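Local coordinates for hypothetical protein yihE (Escherichia coli, PDB 1ZYL), which acts as an ATP-dependent serine/threonine protein kinase that autophosphorylates and probably suppresses the effects of stress linked to reactive oxygen species, at residues L196-C202 / N223-D229; E70-A74 / L218-R222; I147-L153 / V185-W189; Q76-V82 / R131-T135. All blocks are in the same frame, centred on the assembly; numbering follows the deposited sequence.

Contact 1. Residues L196-C202 / N223-D229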
loop_
_atom_site.group_PDB
_atom_site.type_symbol
_atom_site.label_atom_id
_atom_site.label_comp_id
_atom_site.label_asym_id
_atom_site.label_seq_id
_atom_site.Cartn_x
_atom_site.Cartn_y
_atom_site.Cartn_z
ATOM N N LEU A 196 13.752 6.438 0.178
ATOM C CA LEU A 196 13.225 7.281 -0.884
ATOM C C LEU A 196 11.712 7.178 -0.919
ATOM O O LEU A 196 11.130 6.324 -0.261
ATOM C CB LEU A 196 13.782 6.851 -2.241
ATOM C CG LEU A 196 13.404 5.410 -2.581
ATOM C CD1 LEU A 196 13.501 5.149 -4.086
ATOM C CD2 LEU A 196 14.298 4.483 -1.781
ATOM N N ARG A 197 11.085 8.057 -1.693
ATOM C CA ARG A 197 9.640 8.065 -1.840
ATOM C C ARG A 197 9.268 6.812 -2.611
ATOM O O ARG A 197 9.740 6.624 -3.730
ATOM C CB ARG A 197 9.190 9.308 -2.614
ATOM C CG ARG A 197 9.004 10.537 -1.754
ATOM C CD ARG A 197 9.687 11.763 -2.346
ATOM N NE ARG A 197 9.045 12.330 -3.525
ATOM C CZ ARG A 197 9.679 13.107 -4.398
ATOM N NH1 ARG A 197 9.056 13.603 -5.453
ATOM N NH2 ARG A 197 10.960 13.374 -4.221
ATOM N N LEU A 198 8.422 5.970 -2.013
ATOM C CA LEU A 198 7.988 4.712 -2.621
ATOM C C LEU A 198 6.525 4.718 -2.990
ATOM O O LEU A 198 5.762 5.566 -2.533
ATOM C CB LEU A 198 8.185 3.562 -1.648
ATOM C CG LEU A 198 9.579 3.354 -1.089
ATOM C CD1 LEU A 198 9.505 2.432 0.119
ATOM C CD2 LEU A 198 10.478 2.800 -2.195
ATOM N N HIS A 199 6.134 3.755 -3.819
ATOM C CA HIS A 199 4.738 3.616 -4.188
ATOM C C HIS A 199 4.074 3.131 -2.906
ATOM O O HIS A 199 2.890 3.347 -2.690
ATOM C CB HIS A 199 4.549 2.565 -5.278
ATOM C CG HIS A 199 3.114 2.234 -5.537
ATOM N ND1 HIS A 199 2.303 3.011 -6.335
ATOM C CD2 HIS A 199 2.327 1.249 -5.045
ATOM C CE1 HIS A 199 1.076 2.519 -6.321
ATOM N NE2 HIS A 199 1.064 1.451 -5.544
ATOM N N GLY A 200 4.861 2.450 -2.076
ATOM C CA GLY A 200 4.389 1.967 -0.790
ATOM C C GLY A 200 3.498 0.748 -0.731
ATOM O O GLY A 200 3.468 0.075 0.292
ATOM N N ASP A 201 2.763 0.472 -1.804
ATOM C CA ASP A 201 1.857 -0.674 -1.862
ATOM C C ASP A 201 1.947 -1.221 -3.277
ATOM O O ASP A 201 0.947 -1.318 -3.976
ATOM C CB ASP A 201 0.422 -0.214 -1.571
ATOM C CG ASP A 201 -0.559 -1.372 -1.428
ATOM O OD1 ASP A 201 -1.776 -1.120 -1.312
ATOM O OD2 ASP A 201 -0.115 -2.535 -1.424
ATOM N N CYS A 202 3.155 -1.579 -3.696
ATOM C CA CYS A 202 3.368 -2.057 -5.055
ATOM C C CYS A 202 3.297 -3.555 -5.242
ATOM O O CYS A 202 4.262 -4.277 -5.010
ATOM C CB CYS A 202 4.710 -1.549 -5.574
ATOM S SG CYS A 202 4.990 -1.902 -7.311
ATOM N N ASN A 223 8.023 6.627 2.929
ATOM C CA ASN A 223 9.469 6.651 2.715
ATOM C C ASN A 223 9.966 5.278 3.180
ATOM O O ASN A 223 9.663 4.839 4.293
ATOM C CB ASN A 223 10.166 7.740 3.546
ATOM C CG ASN A 223 9.812 9.160 3.101
ATOM O OD1 ASN A 223 9.704 9.447 1.905
ATOM N ND2 ASN A 223 9.655 10.062 4.072
ATOM N N GLY A 224 10.713 4.588 2.329
ATOM C CA GLY A 224 11.218 3.283 2.712
ATOM C C GLY A 224 12.297 2.774 1.781
ATOM O O GLY A 224 12.830 3.529 0.968
ATOM N N PRO A 225 12.648 1.487 1.878
ATOM C CA PRO A 225 13.678 0.883 1.029
ATOM C C PRO A 225 13.097 0.443 -0.307
ATOM O O PRO A 225 12.009 -0.144 -0.364
ATOM C CB PRO A 225 14.157 -0.289 1.867
ATOM C CG PRO A 225 12.903 -0.743 2.496
ATOM C CD PRO A 225 12.212 0.543 2.919
ATOM N N ALA A 226 13.835 0.722 -1.378
ATOM C CA ALA A 226 13.411 0.375 -2.726
ATOM C C ALA A 226 12.768 -1.006 -2.792
ATOM O O ALA A 226 11.743 -1.176 -3.456
ATOM C CB ALA A 226 14.590 0.460 -3.677
ATOM N N VAL A 227 13.351 -1.986 -2.104
ATOM C CA VAL A 227 12.796 -3.340 -2.104
ATOM C C VAL A 227 11.300 -3.413 -1.837
ATOM O O VAL A 227 10.628 -4.318 -2.341
ATOM C CB VAL A 227 13.461 -4.253 -1.068
ATOM C CG1 VAL A 227 14.443 -5.158 -1.750
ATOM C CG2 VAL A 227 14.137 -3.434 -0.004
ATOM N N GLN A 228 10.789 -2.471 -1.044
ATOM C CA GLN A 228 9.370 -2.437 -0.691
ATOM C C GLN A 228 8.460 -2.541 -1.902
ATOM O O GLN A 228 7.434 -3.209 -1.846
ATOM C CB GLN A 228 9.031 -1.148 0.051
ATOM C CG GLN A 228 8.334 -1.356 1.377
ATOM C CD GLN A 228 7.129 -2.264 1.285
ATOM O OE1 GLN A 228 6.059 -1.866 0.819
ATOM N NE2 GLN A 228 7.298 -3.501 1.734
ATOM N N ASP A 229 8.834 -1.870 -2.990
ATOM C CA ASP A 229 8.035 -1.871 -4.211
ATOM C C ASP A 229 8.420 -3.014 -5.141
ATOM O O ASP A 229 7.948 -3.078 -6.280
ATOM C CB ASP A 229 8.204 -0.541 -4.955
ATOM C CG ASP A 229 7.615 0.637 -4.201
ATOM O OD1 ASP A 229 8.009 1.783 -4.499
ATOM O OD2 ASP A 229 6.753 0.422 -3.320
#

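Contact 2. Residues E70-A74 / L218-R222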
loop_
_atom_site.group_PDB
_atom_site.type_symbol
_atom_site.label_atom_id
_atom_site.label_comp_id
_atom_site.label_asym_id
_atom_site.label_seq_id
_atom_site.Cartn_x
_atom_site.Cartn_y
_atom_site.Cartn_z
ATOM N N GLU A 70 1.932 13.510 -1.626
ATOM C CA GLU A 70 1.815 12.507 -2.666
ATOM C C GLU A 70 1.350 13.188 -3.949
ATOM O O GLU A 70 1.805 12.849 -5.040
ATOM C CB GLU A 70 0.856 11.375 -2.266
ATOM C CG GLU A 70 -0.571 11.793 -2.003
ATOM C CD GLU A 70 -1.565 10.713 -2.388
ATOM O OE1 GLU A 70 -1.640 10.398 -3.593
ATOM O OE2 GLU A 70 -2.264 10.183 -1.494
ATOM N N HIS A 71 0.447 14.156 -3.815
ATOM C CA HIS A 71 -0.057 14.891 -4.974
ATOM C C HIS A 71 1.134 15.501 -5.701
ATOM O O HIS A 71 1.162 15.582 -6.925
ATOM C CB HIS A 71 -0.997 16.007 -4.531
ATOM C CG HIS A 71 -2.432 15.592 -4.417
ATOM N ND1 HIS A 71 -2.850 14.564 -3.599
ATOM C CD2 HIS A 71 -3.551 16.101 -4.984
ATOM C CE1 HIS A 71 -4.164 14.463 -3.667
ATOM N NE2 HIS A 71 -4.614 15.383 -4.499
ATOM N N GLN A 72 2.113 15.947 -4.927
ATOM C CA GLN A 72 3.315 16.526 -5.484
ATOM C C GLN A 72 4.036 15.363 -6.169
ATOM O O GLN A 72 4.249 15.376 -7.385
ATOM C CB GLN A 72 4.172 17.129 -4.357
ATOM C CG GLN A 72 5.327 18.002 -4.830
ATOM C CD GLN A 72 4.930 18.937 -5.978
ATOM O OE1 GLN A 72 3.877 19.585 -5.934
ATOM N NE2 GLN A 72 5.778 19.013 -7.005
ATOM N N PHE A 73 4.376 14.343 -5.386
ATOM C CA PHE A 73 5.071 13.178 -5.909
ATOM C C PHE A 73 4.425 12.700 -7.211
ATOM O O PHE A 73 5.094 12.585 -8.235
ATOM C CB PHE A 73 5.064 12.059 -4.864
ATOM C CG PHE A 73 5.971 10.903 -5.192
ATOM C CD1 PHE A 73 5.787 9.673 -4.574
ATOM C CD2 PHE A 73 7.017 11.046 -6.096
ATOM C CE1 PHE A 73 6.630 8.606 -4.851
ATOM C CE2 PHE A 73 7.868 9.982 -6.379
ATOM C CZ PHE A 73 7.675 8.760 -5.755
ATOM N N ALA A 74 3.125 12.437 -7.177
ATOM C CA ALA A 74 2.417 11.979 -8.369
ATOM C C ALA A 74 2.619 12.936 -9.534
ATOM O O ALA A 74 2.925 12.517 -10.647
ATOM C CB ALA A 74 0.933 11.841 -8.080
ATOM N N LEU A 218 -1.485 5.912 -4.914
ATOM C CA LEU A 218 -0.290 6.284 -4.174
ATOM C C LEU A 218 -0.655 6.633 -2.739
ATOM O O LEU A 218 0.186 7.092 -1.969
ATOM C CB LEU A 218 0.402 7.483 -4.815
ATOM C CG LEU A 218 0.946 7.369 -6.238
ATOM C CD1 LEU A 218 2.019 8.421 -6.396
ATOM C CD2 LEU A 218 1.532 5.996 -6.515
ATOM N N ASP A 219 -1.913 6.407 -2.381
ATOM C CA ASP A 219 -2.390 6.714 -1.036
ATOM C C ASP A 219 -1.440 6.205 0.048
ATOM O O ASP A 219 -1.354 6.790 1.131
ATOM C CB ASP A 219 -3.777 6.103 -0.813
ATOM C CG ASP A 219 -4.457 6.634 0.443
ATOM O OD1 ASP A 219 -5.292 5.909 1.023
ATOM O OD2 ASP A 219 -4.166 7.783 0.837
ATOM N N ASP A 220 -0.727 5.120 -0.246
ATOM C CA ASP A 220 0.194 4.534 0.727
ATOM C C ASP A 220 1.643 4.951 0.576
ATOM O O ASP A 220 2.473 4.615 1.413
ATOM C CB ASP A 220 0.080 3.009 0.713
ATOM C CG ASP A 220 -1.011 2.495 1.659
ATOM O OD1 ASP A 220 -1.684 1.489 1.324
ATOM O OD2 ASP A 220 -1.187 3.092 2.746
ATOM N N ALA A 221 1.944 5.700 -0.476
ATOM C CA ALA A 221 3.303 6.177 -0.703
ATOM C C ALA A 221 3.910 6.526 0.649
ATOM O O ALA A 221 3.342 7.300 1.414
ATOM C CB ALA A 221 3.287 7.410 -1.617
ATOM N N ARG A 222 5.065 5.945 0.938
ATOM C CA ARG A 222 5.737 6.166 2.206
ATOM C C ARG A 222 7.229 6.258 1.931
ATOM O O ARG A 222 7.656 6.030 0.806
ATOM C CB ARG A 222 5.439 4.973 3.115
ATOM C CG ARG A 222 5.119 5.320 4.556
ATOM C CD ARG A 222 4.383 4.179 5.262
ATOM N NE ARG A 222 3.087 3.920 4.654
ATOM C CZ ARG A 222 1.997 3.617 5.347
ATOM N NH1 ARG A 222 0.847 3.391 4.725
ATOM N NH2 ARG A 222 2.052 3.546 6.666
#

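Contact 3. Residues I147-L153 / V185-W189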
loop_
_atom_site.group_PDB
_atom_site.type_symbol
_atom_site.label_atom_id
_atom_site.label_comp_id
_atom_site.label_asym_id
_atom_site.label_seq_id
_atom_site.Cartn_x
_atom_site.Cartn_y
_atom_site.Cartn_z
ATOM N N ILE A 147 8.540 4.260 6.518
ATOM C CA ILE A 147 8.523 2.871 6.959
ATOM C C ILE A 147 9.543 2.580 8.053
ATOM O O ILE A 147 10.723 2.929 7.950
ATOM C CB ILE A 147 8.729 1.908 5.748
ATOM C CG1 ILE A 147 7.480 1.917 4.868
ATOM C CG2 ILE A 147 9.010 0.479 6.215
ATOM C CD1 ILE A 147 7.541 0.944 3.700
ATOM N N GLY A 148 9.068 1.943 9.113
ATOM C CA GLY A 148 9.922 1.615 10.227
ATOM C C GLY A 148 9.117 0.789 11.201
ATOM O O GLY A 148 7.909 0.613 11.025
ATOM N N LEU A 149 9.777 0.296 12.241
ATOM C CA LEU A 149 9.141 -0.552 13.245
ATOM C C LEU A 149 8.027 0.088 14.081
ATOM O O LEU A 149 7.100 -0.601 14.507
ATOM C CB LEU A 149 10.216 -1.114 14.175
ATOM C CG LEU A 149 11.421 -1.736 13.479
ATOM C CD1 LEU A 149 12.235 -2.492 14.508
ATOM C CD2 LEU A 149 10.966 -2.667 12.356
ATOM N N ASN A 150 8.112 1.395 14.316
ATOM C CA ASN A 150 7.103 2.073 15.124
ATOM C C ASN A 150 5.686 1.879 14.623
ATOM O O ASN A 150 4.844 1.324 15.322
ATOM C CB ASN A 150 7.390 3.570 15.207
ATOM C CG ASN A 150 6.246 4.343 15.843
ATOM O OD1 ASN A 150 5.740 5.311 15.268
ATOM N ND2 ASN A 150 5.833 3.920 17.031
ATOM N N GLU A 151 5.438 2.355 13.408
ATOM C CA GLU A 151 4.126 2.273 12.772
ATOM C C GLU A 151 3.721 0.861 12.388
ATOM O O GLU A 151 2.547 0.494 12.461
ATOM C CB GLU A 151 4.107 3.135 11.508
ATOM C CG GLU A 151 2.778 3.141 10.789
ATOM C CD GLU A 151 2.844 3.882 9.482
ATOM O OE1 GLU A 151 1.785 4.305 8.963
ATOM O OE2 GLU A 151 3.969 4.034 8.966
ATOM N N TYR A 152 4.699 0.073 11.968
ATOM C CA TYR A 152 4.418 -1.280 11.538
ATOM C C TYR A 152 4.353 -2.343 12.618
ATOM O O TYR A 152 3.574 -3.279 12.492
ATOM C CB TYR A 152 5.413 -1.688 10.448
ATOM C CG TYR A 152 5.013 -1.161 9.092
ATOM C CD1 TYR A 152 5.236 0.167 8.739
ATOM C CD2 TYR A 152 4.345 -1.982 8.183
ATOM C CE1 TYR A 152 4.800 0.665 7.509
ATOM C CE2 TYR A 152 3.908 -1.502 6.960
ATOM C CZ TYR A 152 4.137 -0.180 6.623
ATOM O OH TYR A 152 3.723 0.276 5.392
ATOM N N LEU A 153 5.139 -2.196 13.680
ATOM C CA LEU A 153 5.147 -3.195 14.753
ATOM C C LEU A 153 4.662 -2.767 16.144
ATOM O O LEU A 153 3.671 -3.296 16.654
ATOM C CB LEU A 153 6.548 -3.789 14.906
ATOM C CG LEU A 153 7.168 -4.468 13.693
ATOM C CD1 LEU A 153 8.507 -5.054 14.072
ATOM C CD2 LEU A 153 6.244 -5.546 13.198
ATOM N N VAL A 185 11.956 -9.680 13.761
ATOM C CA VAL A 185 12.083 -8.661 12.726
ATOM C C VAL A 185 12.993 -7.523 13.192
ATOM O O VAL A 185 13.836 -7.054 12.430
ATOM C CB VAL A 185 10.695 -8.119 12.299
ATOM C CG1 VAL A 185 9.841 -7.905 13.499
ATOM C CG2 VAL A 185 10.844 -6.824 11.544
ATOM N N THR A 186 12.839 -7.090 14.440
ATOM C CA THR A 186 13.687 -6.023 14.963
ATOM C C THR A 186 15.162 -6.425 14.857
ATOM O O THR A 186 16.005 -5.629 14.451
ATOM C CB THR A 186 13.367 -5.695 16.450
ATOM O OG1 THR A 186 13.113 -6.912 17.152
ATOM C CG2 THR A 186 12.152 -4.788 16.579
ATOM N N ALA A 187 15.466 -7.669 15.206
ATOM C CA ALA A 187 16.842 -8.155 15.159
ATOM C C ALA A 187 17.447 -8.174 13.754
ATOM O O ALA A 187 18.664 -8.242 13.606
ATOM C CB ALA A 187 16.933 -9.551 15.786
ATOM N N HIS A 188 16.609 -8.115 12.724
ATOM C CA HIS A 188 17.109 -8.123 11.354
ATOM C C HIS A 188 16.875 -6.789 10.662
ATOM O O HIS A 188 17.248 -6.623 9.505
ATOM C CB HIS A 188 16.433 -9.231 10.545
ATOM C CG HIS A 188 16.662 -10.607 11.091
ATOM N ND1 HIS A 188 17.853 -11.281 10.933
ATOM C CD2 HIS A 188 15.857 -11.428 11.804
ATOM C CE1 HIS A 188 17.770 -12.459 11.526
ATOM N NE2 HIS A 188 16.569 -12.574 12.062
ATOM N N TRP A 189 16.254 -5.836 11.355
ATOM C CA TRP A 189 15.988 -4.533 10.749
ATOM C C TRP A 189 17.271 -3.742 10.752
ATOM O O TRP A 189 18.179 -4.049 11.513
ATOM C CB TRP A 189 14.915 -3.775 11.528
ATOM C CG TRP A 189 14.347 -2.585 10.787
ATOM C CD1 TRP A 189 14.264 -1.303 11.246
ATOM C CD2 TRP A 189 13.767 -2.575 9.470
ATOM N NE1 TRP A 189 13.667 -0.493 10.305
ATOM C CE2 TRP A 189 13.353 -1.244 9.204
ATOM C CE3 TRP A 189 13.555 -3.558 8.491
ATOM C CZ2 TRP A 189 12.742 -0.870 7.998
ATOM C CZ3 TRP A 189 12.945 -3.185 7.290
ATOM C CH2 TRP A 189 12.547 -1.849 7.058
#

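Contact 4. Residues Q76-V82 / R131-T135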
loop_
_atom_site.group_PDB
_atom_site.type_symbol
_atom_site.label_atom_id
_atom_site.label_comp_id
_atom_site.label_asym_id
_atom_site.label_seq_id
_atom_site.Cartn_x
_atom_site.Cartn_y
_atom_site.Cartn_z
ATOM N N GLN A 76 5.010 15.215 -9.982
ATOM C CA GLN A 76 6.408 15.216 -10.409
ATOM C C GLN A 76 6.712 13.948 -11.199
ATOM O O GLN A 76 7.367 13.989 -12.241
ATOM C CB GLN A 76 7.338 15.308 -9.197
ATOM C CG GLN A 76 8.808 15.055 -9.519
ATOM C CD GLN A 76 9.747 15.453 -8.388
ATOM O OE1 GLN A 76 9.394 15.374 -7.208
ATOM N NE2 GLN A 76 10.955 15.868 -8.746
ATOM N N LEU A 77 6.224 12.824 -10.694
ATOM C CA LEU A 77 6.427 11.535 -11.338
ATOM C C LEU A 77 5.932 11.577 -12.792
ATOM O O LEU A 77 6.538 10.975 -13.685
ATOM C CB LEU A 77 5.679 10.460 -10.545
ATOM C CG LEU A 77 6.369 9.122 -10.271
ATOM C CD1 LEU A 77 7.792 9.358 -9.814
ATOM C CD2 LEU A 77 5.586 8.350 -9.207
ATOM N N VAL A 78 4.832 12.285 -13.026
ATOM C CA VAL A 78 4.281 12.401 -14.371
ATOM C C VAL A 78 5.302 13.144 -15.226
ATOM O O VAL A 78 5.597 12.739 -16.351
ATOM C CB VAL A 78 2.952 13.195 -14.371
ATOM C CG1 VAL A 78 2.342 13.202 -15.751
ATOM C CG2 VAL A 78 1.988 12.585 -13.395
ATOM N N ASN A 79 5.838 14.231 -14.678
ATOM C CA ASN A 79 6.841 15.038 -15.367
ATOM C C ASN A 79 8.004 14.200 -15.903
ATOM O O ASN A 79 8.440 14.392 -17.037
ATOM C CB ASN A 79 7.406 16.107 -14.425
ATOM C CG ASN A 79 7.031 17.518 -14.841
ATOM O OD1 ASN A 79 5.962 18.026 -14.483
ATOM N ND2 ASN A 79 7.910 18.157 -15.611
ATOM N N ASP A 80 8.507 13.284 -15.076
ATOM C CA ASP A 80 9.627 12.423 -15.449
ATOM C C ASP A 80 9.201 11.184 -16.221
ATOM O O ASP A 80 9.964 10.230 -16.348
ATOM C CB ASP A 80 10.394 12.017 -14.204
ATOM C CG ASP A 80 10.824 13.207 -13.395
ATOM O OD1 ASP A 80 11.305 14.175 -14.012
ATOM O OD2 ASP A 80 10.687 13.183 -12.154
ATOM N N GLU A 81 7.973 11.212 -16.725
ATOM C CA GLU A 81 7.407 10.133 -17.525
ATOM C C GLU A 81 7.282 8.769 -16.849
ATOM O O GLU A 81 7.885 7.787 -17.276
ATOM C CB GLU A 81 8.191 9.999 -18.835
ATOM C CG GLU A 81 8.230 11.284 -19.655
ATOM C CD GLU A 81 8.963 11.123 -20.977
ATOM O OE1 GLU A 81 10.131 10.672 -20.969
ATOM O OE2 GLU A 81 8.374 11.453 -22.027
ATOM N N VAL A 82 6.486 8.717 -15.790
ATOM C CA VAL A 82 6.244 7.471 -15.081
ATOM C C VAL A 82 4.728 7.263 -15.051
ATOM O O VAL A 82 3.975 8.131 -14.606
ATOM C CB VAL A 82 6.818 7.521 -13.656
ATOM C CG1 VAL A 82 6.570 6.200 -12.948
ATOM C CG2 VAL A 82 8.309 7.809 -13.719
ATOM N N ARG A 131 12.529 4.022 -12.887
ATOM C CA ARG A 131 12.451 5.435 -13.194
ATOM C C ARG A 131 11.653 6.121 -12.087
ATOM O O ARG A 131 11.860 7.305 -11.806
ATOM C CB ARG A 131 11.778 5.666 -14.547
ATOM C CG ARG A 131 11.750 7.144 -14.945
ATOM C CD ARG A 131 11.001 7.397 -16.246
ATOM N NE ARG A 131 11.708 6.878 -17.412
ATOM C CZ ARG A 131 11.259 6.978 -18.659
ATOM N NH1 ARG A 131 11.966 6.482 -19.664
ATOM N NH2 ARG A 131 10.098 7.568 -18.902
ATOM N N MET A 132 10.756 5.369 -11.451
ATOM C CA MET A 132 9.937 5.916 -10.375
ATOM C C MET A 132 10.828 6.257 -9.205
ATOM O O MET A 132 10.813 7.383 -8.711
ATOM C CB MET A 132 8.876 4.918 -9.916
ATOM C CG MET A 132 7.736 5.563 -9.127
ATOM S SD MET A 132 6.844 4.419 -8.054
ATOM C CE MET A 132 5.815 3.599 -9.220
ATOM N N HIS A 133 11.608 5.276 -8.763
ATOM C CA HIS A 133 12.524 5.475 -7.641
ATOM C C HIS A 133 13.598 6.493 -7.970
ATOM O O HIS A 133 14.199 7.078 -7.064
ATOM C CB HIS A 133 13.166 4.153 -7.234
ATOM C CG HIS A 133 12.205 3.196 -6.609
ATOM N ND1 HIS A 133 12.610 2.056 -5.954
ATOM C CD2 HIS A 133 10.854 3.213 -6.536
ATOM C CE1 HIS A 133 11.550 1.412 -5.501
ATOM N NE2 HIS A 133 10.471 2.094 -5.840
ATOM N N GLN A 134 13.836 6.695 -9.268
ATOM C CA GLN A 134 14.813 7.672 -9.723
ATOM C C GLN A 134 14.276 9.032 -9.295
ATOM O O GLN A 134 15.017 9.870 -8.776
ATOM C CB GLN A 134 14.941 7.629 -11.239
ATOM C CG GLN A 134 16.063 8.493 -11.788
ATOM C CD GLN A 134 16.107 8.495 -13.305
ATOM O OE1 GLN A 134 17.093 8.915 -13.899
ATOM N NE2 GLN A 134 15.035 8.037 -13.934
ATOM N N THR A 135 12.977 9.235 -9.515
ATOM C CA THR A 135 12.297 10.474 -9.132
ATOM C C THR A 135 12.203 10.475 -7.621
ATOM O O THR A 135 12.704 11.367 -6.942
ATOM C CB THR A 135 10.851 10.528 -9.662
ATOM O OG1 THR A 135 10.851 10.420 -11.092
ATOM C CG2 THR A 135 10.189 11.825 -9.261
#

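Contact 1. Residues L196-C202 / N223-D229
Asp229 reaches across to the catalytic loop and fastens its backbone. Asp229 CB rests against Cys202 CB, 3.7 Å away. With CG anti to the carbonyl carbon (chi1 -67°), the first torsion brings the carboxylate up to the amides of His199 and Gly200. OD1 takes the amide of His199 on its syn side, with His199 N to Asp229 OD1 at 2.8 Å, and also accepts from His133 NE2; Asp229 OD2 receives a weaker, bent bond from Gly200 N at 3.0 Å. An aspartate suits the place because its two oxygens can hold successive amides just ahead of Asp201, the inferred proton acceptor, much as the helix-F aspartate of protein kinases secures the catalytic loop. Leu198 fills the gap between the bonded ends: its CB lies beside Asp229 OD1, and its CD1 runs over Gly224, whose lack of a side chain leaves room for the methyl, to Gln228 CB, 3.6 Å from Leu198 CD1. Leu196 and Gly224 form an antiparallel hydrogen-bonded pair, Gly224 N to Leu196 O being 3.1 Å. Strand 223-224, paired with 196-197, runs on through Pro225 into the short helix 228-231, while helix 119-136 packs against Leu196, Leu198, Cys202 and Ala226.

Contact 2. Residues E70-A74 / L218-R222
Leu218 and Asp219, directly after the inferred magnesium ligand Asp217, correspond by position to the DFG motif of protein kinases, and here they meet helix 64-79, probably the counterpart of kinase helix C. Leu218 sends its CD1 to Ala74 CB, 4.0 Å away; a small alanine lets the leucine come in close to the helix. The same methyl approaches the ring of Phe73 obliquely, whereas Ala221 CB sits at the edge of that ring, near its plane. One turn back along the helix, Glu70 reaches the loop differently. Its CG lies between the backbone N and the carbonyl carbon (chi1 61°), and a further bend at chi2 lays the carboxylate along the backbone of the loop, with Glu70 OE1 3.8 Å from Leu218 CB and OE2 3.5 Å from Asp219 CA. Glu70 OE2 also comes within 3.8 Å of Asp219 OD2, a proximity of like charges that is probably eased by Arg144, which pairs with Glu70 OE2 and also donates to Asp219 O. Asn39 gives Asp219 OD1 a hydrogen bond. The loop itself is folded back as a type I turn, closed by Ala221 N to Leu218 O at 2.7 Å.

Contact 3. Residues I147-L153 / V185-W189
Packing of two helices in the helical lobe of this kinase-like fold brings the start of helix 149-161 against the end of helix 171-188, with a CH-pi contact between Leu149 and Trp189 as its main feature. Leu149 CD2 stands over one face of the indole, 3.8 Å from the centroid of the five-membered ring of Trp189 and only 13° off the ring normal. Leu149 CG lies 3.6 Å from Trp189 CD1, so the branch point as well as the methyl uses the flat surface. The indole of Trp189, with CG anti to the backbone N (chi1 -166°), lies over the leucine. A serine in place of Trp189 would probably leave Leu149 CD2 without its aromatic face and open a gap beside Ile147. Aliphatic residues continue the packing: Leu149 CD2 is 4.2 Å from Val185 CG2, and Leu153 is a further neighbour of that valine, though their exact fit is doubtful. The hydroxyl of Thr186 bonds back to Ile182 O within its own helix. Met272 of helix 266-283 touches Leu149, Val185 and Trp189, making this a three-helix junction. At the far end of the indole, Ile147 CG2 lies 4.3 Å from Trp189 CH2.

Contact 4. Residues Q76-V82 / R131-T135
Arg131 and Thr135 of helix 119-136 meet Glu81 and Asp80, just past the end of helix 64-79, in two polar grips. In the first, Arg131 stretches out with CG anti to the backbone N (chi1 -177°), then bends at chi3 so that Arg131 NH2 reaches Glu81 O at 2.8 Å. The donor lies in the carbonyl plane, on a lone pair, although the oxygen is tilted 21° from the guanidinium plane. Glu81 OE1 adds a long salt bridge to the same nitrogen, 3.7 Å from Arg131 NH2 and well out of the guanidinium plane, so charge alone acts there. In the second, Thr135 OG1 donates to Asp80 OD2 at 3.0 Å, meeting it on the anti side; Lys138 pairs with that same oxygen.

The backbone that receives Arg131 is a Schellman motif: Glu81, with positive phi, is its C-prime residue, Glu81 N bonds to Val78 O, and Val82 N bonds weakly to Leu77 O. A methionine in place of Arg131 would probably leave Glu81 O without this donor and the nearby carboxylate without its charge partner.

Among apolar contacts, Leu77 CD2 meets Met132 CG at 3.5 Å, and its other methyl leans on Thr135. Val82 CG1 is 4.0 Å from Met132 CB, and Val82 CG2 is 3.7 Å from Arg131 CG; arginine suits its place because its long chain covers Val82 while its end reaches Glu81 O.

Around this seam, Phe255 forms a cation-pi pair with Arg131. Gln76 OE1 to Arg197 links helix 64-79 to strand 196-197, while His133 of helix 119-136 bonds to Asp229, past strand 223-224.

In the fold
Contacts 1 and 2 are buried near the centre of the chain and lie beside the inferred catalytic and magnesium-binding residues; contacts 3 and 4 are only partly buried and lie farther out. Contact 1 depends on backbone amides and a carboxylate, contact 2 on apolar packing beside compensated charge, contact 3 on aliphatic and aromatic surface alone, and contact 4 on a mixture of apolar packing with a charged and hydrogen-bonded arginine and aspartate. Helix 64-79 serves both contact 2 and contact 4. Contacts 1 and 2 are joined through Leu198 N and Arg222 O, and contact 2 reaches contact 3 through the Arg222-Glu151 salt bridge, whereas contacts 3 and 4 do not touch, their nearest atoms being about 10 Å apart.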